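PDB 1V4V: UDP-N-Acetylglucosamine 2-Epimerase from Thermus thermophilus, which probably catalyses the reversible epimerisation of UDP-N-acetylglucosamine at C2 of its sugar, giving UDP-N-acetylmannosamine. Local coordinates for residues V179-L191 against L263-S275. Residues are numbered along the deposited sequence; the frame is centred on the assembly and turned at random.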
loop_
_atom_site.group_PDB
_atom_site.type_symbol
_atom_site.label_atom_id
_atom_site.label_comp_id
_atom_site.label_asym_id
_atom_site.label_seq_id
_atom_site.Cartn_x
_atom_site.Cartn_y
_atom_site.Cartn_z
ATOM N N VAL A 179 -14.133 8.209 20.342
ATOM C CA VAL A 179 -14.953 9.085 21.174
ATOM C C VAL A 179 -16.399 8.595 21.127
ATOM O O VAL A 179 -17.040 8.420 22.165
ATOM C CB VAL A 179 -14.893 10.542 20.672
ATOM C CG1 VAL A 179 -15.766 11.441 21.551
ATOM C CG2 VAL A 179 -13.459 11.029 20.685
ATOM N N ASP A 180 -16.901 8.369 19.913
ATOM C CA ASP A 180 -18.265 7.876 19.715
ATOM C C ASP A 180 -18.458 6.577 20.500
ATOM O O ASP A 180 -19.497 6.359 21.123
ATOM C CB ASP A 180 -18.528 7.549 18.238
ATOM C CG ASP A 180 -18.287 8.719 17.312
ATOM O OD1 ASP A 180 -17.250 9.398 17.448
ATOM O OD2 ASP A 180 -19.138 8.951 16.427
ATOM N N ALA A 181 -17.448 5.711 20.443
ATOM C CA ALA A 181 -17.498 4.413 21.106
ATOM C C ALA A 181 -17.710 4.489 22.613
ATOM O O ALA A 181 -18.492 3.717 23.173
ATOM C CB ALA A 181 -16.231 3.624 20.800
ATOM N N VAL A 182 -17.005 5.401 23.276
ATOM C CA VAL A 182 -17.154 5.548 24.718
ATOM C C VAL A 182 -18.573 6.006 25.044
ATOM O O VAL A 182 -19.216 5.456 25.934
ATOM C CB VAL A 182 -16.149 6.573 25.292
ATOM C CG1 VAL A 182 -16.298 6.652 26.810
ATOM C CG2 VAL A 182 -14.730 6.159 24.934
ATOM N N LEU A 183 -19.055 7.011 24.317
ATOM C CA LEU A 183 -20.402 7.536 24.520
ATOM C C LEU A 183 -21.440 6.433 24.346
ATOM O O LEU A 183 -22.405 6.346 25.110
ATOM C CB LEU A 183 -20.686 8.668 23.533
ATOM C CG LEU A 183 -19.898 9.965 23.732
ATOM C CD1 LEU A 183 -20.130 10.902 22.553
ATOM C CD2 LEU A 183 -20.335 10.626 25.033
ATOM N N LEU A 184 -21.235 5.590 23.339
ATOM C CA LEU A 184 -22.145 4.481 23.068
ATOM C C LEU A 184 -22.069 3.441 24.185
ATOM O O LEU A 184 -23.096 2.960 24.673
ATOM C CB LEU A 184 -21.789 3.833 21.725
ATOM C CG LEU A 184 -22.591 2.607 21.279
ATOM C CD1 LEU A 184 -24.077 2.932 21.263
ATOM C CD2 LEU A 184 -22.122 2.177 19.894
ATOM N N ALA A 185 -20.851 3.097 24.589
ATOM C CA ALA A 185 -20.651 2.113 25.643
ATOM C C ALA A 185 -21.294 2.587 26.945
ATOM O O ALA A 185 -21.876 1.790 27.684
ATOM C CB ALA A 185 -19.164 1.862 25.855
ATOM N N ALA A 186 -21.197 3.886 27.216
ATOM C CA ALA A 186 -21.771 4.439 28.440
ATOM C C ALA A 186 -23.288 4.316 28.422
ATOM O O ALA A 186 -23.908 3.965 29.428
ATOM C CB ALA A 186 -21.372 5.895 28.594
ATOM N N LYS A 187 -23.879 4.607 27.269
ATOM C CA LYS A 187 -25.323 4.538 27.106
ATOM C C LYS A 187 -25.863 3.116 27.212
ATOM O O LYS A 187 -26.893 2.881 27.842
ATOM C CB LYS A 187 -25.720 5.134 25.752
ATOM C CG LYS A 187 -27.196 4.986 25.426
ATOM C CD LYS A 187 -27.523 5.526 24.046
ATOM C CE LYS A 187 -28.984 5.274 23.706
ATOM N NZ LYS A 187 -29.315 3.820 23.765
ATOM N N LEU A 188 -25.164 2.172 26.593
ATOM C CA LEU A 188 -25.587 0.774 26.594
ATOM C C LEU A 188 -25.167 0.011 27.842
ATOM O O LEU A 188 -25.747 -1.026 28.171
ATOM C CB LEU A 188 -25.026 0.064 25.355
ATOM C CG LEU A 188 -25.447 0.656 24.008
ATOM C CD1 LEU A 188 -24.737 -0.077 22.880
ATOM C CD2 LEU A 188 -26.958 0.555 23.853
ATOM N N GLY A 189 -24.160 0.524 28.541
ATOM C CA GLY A 189 -23.681 -0.147 29.733
ATOM C C GLY A 189 -24.514 0.079 30.979
ATOM O O GLY A 189 -25.409 0.922 31.007
ATOM N N ARG A 190 -24.210 -0.691 32.017
ATOM C CA ARG A 190 -24.904 -0.585 33.293
ATOM C C ARG A 190 -23.901 -0.435 34.424
ATOM O O ARG A 190 -22.889 -1.137 34.468
ATOM C CB ARG A 190 -25.765 -1.823 33.541
ATOM C CG ARG A 190 -27.047 -1.857 32.736
ATOM C CD ARG A 190 -27.806 -3.145 32.992
ATOM N NE ARG A 190 -27.076 -4.303 32.487
ATOM C CZ ARG A 190 -27.483 -5.561 32.625
ATOM N NH1 ARG A 190 -28.618 -5.829 33.259
ATOM N NH2 ARG A 190 -26.758 -6.552 32.121
ATOM N N LEU A 191 -24.185 0.481 35.340
ATOM C CA LEU A 191 -23.296 0.701 36.465
ATOM C C LEU A 191 -23.209 -0.538 37.335
ATOM O O LEU A 191 -24.067 -1.425 37.263
ATOM C CB LEU A 191 -23.781 1.871 37.324
ATOM C CG LEU A 191 -23.600 3.290 36.789
ATOM C CD1 LEU A 191 -24.884 3.751 36.126
ATOM C CD2 LEU A 191 -23.254 4.217 37.940
ATOM N N LEU A 263 -13.831 -3.496 35.940
ATOM C CA LEU A 263 -15.112 -3.482 35.242
ATOM C C LEU A 263 -14.968 -3.694 33.740
ATOM O O LEU A 263 -13.891 -3.524 33.176
ATOM C CB LEU A 263 -15.823 -2.145 35.491
ATOM C CG LEU A 263 -16.104 -1.731 36.939
ATOM C CD1 LEU A 263 -16.629 -0.303 36.963
ATOM C CD2 LEU A 263 -17.099 -2.678 37.573
ATOM N N GLU A 264 -16.071 -4.065 33.096
ATOM C CA GLU A 264 -16.073 -4.275 31.655
ATOM C C GLU A 264 -16.168 -2.903 30.998
ATOM O O GLU A 264 -16.590 -1.935 31.632
ATOM C CB GLU A 264 -17.266 -5.142 31.239
ATOM C CG GLU A 264 -17.319 -6.488 31.943
ATOM C CD GLU A 264 -18.365 -7.417 31.357
ATOM O OE1 GLU A 264 -18.237 -7.784 30.166
ATOM O OE2 GLU A 264 -19.314 -7.784 32.084
ATOM N N TYR A 265 -15.777 -2.823 29.732
ATOM C CA TYR A 265 -15.803 -1.562 28.996
ATOM C C TYR A 265 -17.074 -0.744 29.237
ATOM O O TYR A 265 -17.008 0.414 29.648
ATOM C CB TYR A 265 -15.645 -1.828 27.497
ATOM C CG TYR A 265 -15.381 -0.581 26.680
ATOM C CD1 TYR A 265 -14.274 0.224 26.944
ATOM C CD2 TYR A 265 -16.231 -0.211 25.637
ATOM C CE1 TYR A 265 -14.014 1.368 26.190
ATOM C CE2 TYR A 265 -15.983 0.932 24.873
ATOM C CZ TYR A 265 -14.872 1.717 25.156
ATOM O OH TYR A 265 -14.617 2.845 24.409
ATOM N N GLY A 266 -18.228 -1.354 28.990
ATOM C CA GLY A 266 -19.485 -0.653 29.169
ATOM C C GLY A 266 -19.822 -0.226 30.587
ATOM O O GLY A 266 -20.282 0.896 30.808
ATOM N N SER A 267 -19.607 -1.112 31.551
ATOM C CA SER A 267 -19.920 -0.793 32.935
ATOM C C SER A 267 -19.044 0.349 33.449
ATOM O O SER A 267 -19.500 1.191 34.229
ATOM C CB SER A 267 -19.745 -2.025 33.820
ATOM O OG SER A 267 -20.183 -1.753 35.139
HETATM N N MSE A 268 -17.789 0.376 33.012
HETATM C CA MSE A 268 -16.873 1.435 33.430
HETATM C C MSE A 268 -17.280 2.760 32.796
HETATM O O MSE A 268 -17.251 3.797 33.452
HETATM C CB MSE A 268 -15.433 1.092 33.036
HETATM C CG MSE A 268 -14.427 2.214 33.308
HETATM SE SE MSE A 268 -14.326 2.753 35.170
HETATM C CE MSE A 268 -12.654 1.914 35.637
ATOM N N ALA A 269 -17.658 2.728 31.520
ATOM C CA ALA A 269 -18.074 3.945 30.832
ATOM C C ALA A 269 -19.311 4.532 31.505
ATOM O O ALA A 269 -19.431 5.750 31.656
ATOM C CB ALA A 269 -18.370 3.654 29.360
ATOM N N ALA A 270 -20.233 3.660 31.903
ATOM C CA ALA A 270 -21.457 4.097 32.562
ATOM C C ALA A 270 -21.126 4.739 33.910
ATOM O O ALA A 270 -21.675 5.782 34.261
ATOM C CB ALA A 270 -22.398 2.911 32.756
ATOM N N LEU A 271 -20.221 4.114 34.656
ATOM C CA LEU A 271 -19.816 4.640 35.956
ATOM C C LEU A 271 -19.210 6.032 35.799
ATOM O O LEU A 271 -19.560 6.962 36.523
ATOM C CB LEU A 271 -18.792 3.710 36.604
ATOM C CG LEU A 271 -18.182 4.173 37.930
ATOM C CD1 LEU A 271 -19.277 4.358 38.983
ATOM C CD2 LEU A 271 -17.170 3.144 38.389
HETATM N N MSE A 272 -18.288 6.175 34.852
HETATM C CA MSE A 272 -17.661 7.470 34.627
HETATM C C MSE A 272 -18.692 8.527 34.252
HETATM O O MSE A 272 -18.667 9.641 34.777
HETATM C CB MSE A 272 -16.601 7.376 33.524
HETATM C CG MSE A 272 -15.365 6.583 33.901
HETATM SE SE MSE A 272 -13.983 6.778 32.541
HETATM C CE MSE A 272 -14.716 5.579 31.226
ATOM N N ARG A 273 -19.598 8.181 33.343
ATOM C CA ARG A 273 -20.620 9.122 32.910
ATOM C C ARG A 273 -21.474 9.601 34.086
ATOM O O ARG A 273 -21.929 10.745 34.108
ATOM C CB ARG A 273 -21.515 8.483 31.845
ATOM C CG ARG A 273 -22.482 9.463 31.199
ATOM C CD ARG A 273 -23.340 8.794 30.135
ATOM N NE ARG A 273 -24.267 7.828 30.712
ATOM C CZ ARG A 273 -25.217 7.199 30.027
ATOM N NH1 ARG A 273 -25.365 7.433 28.730
ATOM N NH2 ARG A 273 -26.024 6.345 30.642
ATOM N N ALA A 274 -21.679 8.730 35.068
ATOM C CA ALA A 274 -22.482 9.083 36.241
ATOM C C ALA A 274 -21.667 9.777 37.330
ATOM O O ALA A 274 -22.196 10.101 38.394
ATOM C CB ALA A 274 -23.133 7.826 36.818
ATOM N N SER A 275 -20.386 10.016 37.067
ATOM C CA SER A 275 -19.513 10.638 38.058
ATOM C C SER A 275 -19.275 12.128 37.836
ATOM O O SER A 275 -19.362 12.626 36.713
ATOM C CB SER A 275 -18.166 9.912 38.091
ATOM O OG SER A 275 -18.335 8.542 38.425
HETATM O O HOH W 1 -23.536 8.548 26.525
HETATM O O HOH W 2 -28.815 4.847 29.239
#
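Ala185 and Ala186 of helix 177-188 meet Ala269 and Ala270 of helix 265-273, two helices of this two-domain GT-B fold that cross at a right angle. Small residues let the axes come within 7.0 Å: Ala269 CB sits 3.6 Å from Ala186 N, and where the first helix ends two glycines bring the backbones close, Gly189 CA lying 4.3 Å from Gly266 CA. At one end of the crossing, Tyr265, with CG anti to its own backbone N (chi1 -168°), brings its ring against the first helix, crossing the Val182 side chain at about a right angle; CE2 is 3.5 Å from Ala185 CB, and the OH reaches Val182 CG2 at 3.4 Å. The Tyr265 side chain also touches Thr19 of helix 15-29 and Glu288 of helix 283-291. Replacing Tyr265 by alanine would probably open a gap beside Ala185 and deprive Val182 CG2 of its phenol neighbour. At the other end Arg273 bends at chi3 (67°) and spreads its guanidinium over the last turn of helix 177-188, one face above Ala186 O without hydrogen-bonding it. One water links Arg273 NH1 to Leu183 O; a second is held by Lys187 O and only weakly by Arg273 NH2. Beyond Gly189 the chain runs beside the second helix, and Leu191 CD2 packs 3.8 Å from Ala274 CB, just past the helix end. Nearer the start of that helix, Ser267 OG donates to Arg190 O at 2.9 Å, in the carbonyl plane with a C=O...OG angle of 155°.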